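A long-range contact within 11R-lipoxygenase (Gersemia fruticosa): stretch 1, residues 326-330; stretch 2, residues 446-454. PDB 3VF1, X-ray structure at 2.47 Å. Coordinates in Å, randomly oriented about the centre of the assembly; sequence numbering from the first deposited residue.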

# COMPACT_ATOMS: atom_id res chain seq x y z
N LYS A 326 -12.47 -24.50 -14.70
CA LYS A 326 -13.73 -23.91 -14.24
C LYS A 326 -13.67 -23.64 -12.74
O LYS A 326 -13.32 -24.52 -11.96
N ARG A 327 -14.00 -22.41 -12.36
CA ARG A 327 -13.96 -22.02 -10.96
C ARG A 327 -15.31 -21.46 -10.54
O ARG A 327 -16.11 -21.02 -11.38
N TYR A 328 -15.57 -21.47 -9.24
CA TYR A 328 -16.87 -21.06 -8.73
C TYR A 328 -16.74 -20.14 -7.52
O TYR A 328 -15.71 -20.14 -6.83
N ILE A 329 -17.78 -19.36 -7.28
CA ILE A 329 -17.86 -18.51 -6.11
C ILE A 329 -19.33 -18.24 -5.84
O ILE A 329 -20.16 -18.32 -6.75
N THR A 330 -19.66 -17.92 -4.60
CA THR A 330 -21.03 -17.59 -4.23
C THR A 330 -21.09 -16.13 -3.79
O THR A 330 -20.16 -15.37 -4.04
N ALA A 446 -3.35 -12.75 -10.36
CA ALA A 446 -4.71 -12.82 -9.84
C ALA A 446 -5.57 -13.74 -10.70
O ALA A 446 -6.37 -14.52 -10.19
N ASP A 447 -5.38 -13.64 -12.01
CA ASP A 447 -6.15 -14.44 -12.96
C ASP A 447 -5.90 -15.94 -12.76
O ASP A 447 -6.77 -16.76 -13.07
N LYS A 448 -4.72 -16.29 -12.26
CA LYS A 448 -4.33 -17.69 -12.12
C LYS A 448 -4.77 -18.34 -10.80
O LYS A 448 -4.78 -19.56 -10.69
N VAL A 449 -5.13 -17.53 -9.80
CA VAL A 449 -5.41 -18.07 -8.47
C VAL A 449 -6.83 -17.78 -7.96
O VAL A 449 -7.33 -18.50 -7.10
N LEU A 450 -7.46 -16.74 -8.48
CA LEU A 450 -8.80 -16.37 -8.04
C LEU A 450 -9.87 -17.03 -8.89
O LEU A 450 -9.70 -17.19 -10.10
N SER A 451 -10.98 -17.40 -8.27
CA SER A 451 -12.09 -18.01 -9.01
C SER A 451 -12.81 -16.97 -9.86
O SER A 451 -13.43 -17.32 -10.87
N ILE A 452 -12.73 -15.71 -9.47
CA ILE A 452 -13.28 -14.63 -10.29
C ILE A 452 -12.29 -14.22 -11.37
O ILE A 452 -12.52 -13.25 -12.09
N GLY A 453 -11.19 -14.95 -11.48
CA GLY A 453 -10.25 -14.75 -12.56
C GLY A 453 -10.94 -15.02 -13.88
O GLY A 453 -11.98 -15.66 -13.93
N GLY A 454 -10.35 -14.52 -14.97
CA GLY A 454 -10.94 -14.65 -16.28
C GLY A 454 -11.58 -13.36 -16.74
O GLY A 454 -12.20 -13.31 -17.81

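Side-chain packing between residues 326-330 and 446-454 of 11R-lipoxygenase, whose touching residues lie at least 120 positions apart in sequence, burying 308 Å² summed over both sides. Lys-326 points away from the second stretch (chi1 m) and makes no contact with it; its NZ is satisfied elsewhere in the structure. Arg-327 dominates the contact. Its CA-to-CB bond is directed toward the second stretch, and its extended m, t, t side chain carries the guanidinium to the main-chain carbonyls of Asp-447 and Leu-450. Arg-327 NH1 donates to Leu-450 O (2.6 Å) and to Asp-447 O (2.8 Å), both near the guanidinium plane, at its edge. These oxygens belong to the main chain, so across this contact NH1 is held by backbone carbonyls, not by the Asp-447 carboxylate, whose OD1 instead accepts from Gly-454 N (2.7 Å); NE and NH2 are hydrogen-bonded just outside the stretches. Leu-450 O also accepts from Gly-453 N (3.0 Å), closing a type I turn, so Arg-327 ties directly into that turn. Arg-327 NH2 lies 3.2 Å from Lys-448 O. At the base of the side chain, Arg-327 CB rests 3.5 Å from Ser-451 CB, where the two backbones run close together. Gly-453 leaves room beside the guanidinium: a CB there would lie 3.2 Å from Arg-327 NH1 and would clash with Asp-447 O. The CA-to-CB bond of Tyr-328 (chi1 m) points away, and the residue contributes its carbonyl: Ser-451 OG, on a p rotamer, donates a weak hydrogen bond to Tyr-328 O (3.1 Å). The CA-to-CB bond of Ile-329 (chi1 t, chi2 p) points toward the second stretch. Ile-329 CD1 approaches Ser-451 OG at 3.6 Å, while Ile-329 CG2 meets Ile-452 CG2 at 4.3 Å, a loose apolar contact, although the CA-to-CB bond of Ile-452 (chi1 p, chi2 t) points away. Thr-330 (chi1 p) is out of reach, its OG1 hydrogen-bonded elsewhere in the structure.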

# COMPACT_ATOMS: atom_id res chain seq x y z
CB LYS A 326 -14.90 -24.85 -14.55
CG LYS A 326 -15.09 -25.13 -16.03
CD LYS A 326 -16.41 -25.84 -16.29
CE LYS A 326 -16.63 -26.09 -17.77
NZ LYS A 326 -15.64 -27.05 -18.34
CB ARG A 327 -12.86 -20.98 -10.73
CG ARG A 327 -11.50 -21.45 -11.20
CD ARG A 327 -10.47 -20.34 -11.18
NE ARG A 327 -9.24 -20.73 -11.85
CZ ARG A 327 -8.22 -19.92 -12.09
NH1 ARG A 327 -8.28 -18.65 -11.72
NH2 ARG A 327 -7.14 -20.37 -12.70
CB TYR A 328 -17.69 -22.29 -8.34
CG TYR A 328 -17.87 -23.28 -9.47
CD1 TYR A 328 -16.90 -24.23 -9.75
CD2 TYR A 328 -19.01 -23.25 -10.26
CE1 TYR A 328 -17.06 -25.13 -10.78
CE2 TYR A 328 -19.17 -24.15 -11.30
CZ TYR A 328 -18.19 -25.08 -11.56
OH TYR A 328 -18.35 -25.98 -12.59
CB ILE A 329 -17.12 -17.17 -6.31
CG1 ILE A 329 -16.72 -16.56 -4.96
CG2 ILE A 329 -17.98 -16.18 -7.09
CD1 ILE A 329 -15.71 -17.39 -4.18
CB THR A 330 -21.55 -18.52 -3.12
OG1 THR A 330 -20.90 -18.20 -1.88
CG2 THR A 330 -21.28 -19.97 -3.47
CB ALA A 446 -5.32 -11.43 -9.80
CB ASP A 447 -5.78 -14.03 -14.38
CG ASP A 447 -6.82 -14.45 -15.40
OD1 ASP A 447 -7.83 -13.73 -15.55
OD2 ASP A 447 -6.63 -15.50 -16.05
CB LYS A 448 -2.81 -17.84 -12.25
CG LYS A 448 -2.26 -17.46 -13.62
CD LYS A 448 -0.81 -17.91 -13.75
CE LYS A 448 -0.19 -17.47 -15.07
NZ LYS A 448 0.15 -16.02 -15.07
CB VAL A 449 -4.41 -17.53 -7.43
CG1 VAL A 449 -2.98 -17.80 -7.88
CG2 VAL A 449 -4.62 -16.04 -7.18
CB LEU A 450 -8.98 -14.85 -8.09
CG LEU A 450 -8.08 -14.02 -7.17
CD1 LEU A 450 -8.35 -12.54 -7.39
CD2 LEU A 450 -8.30 -14.41 -5.72
CB SER A 451 -13.06 -18.71 -8.06
OG SER A 451 -13.63 -17.81 -7.14
CB ILE A 452 -13.68 -13.39 -9.46
CG1 ILE A 452 -12.45 -12.70 -8.86
CG2 ILE A 452 -14.69 -13.78 -8.38
CD1 ILE A 452 -12.77 -11.41 -8.15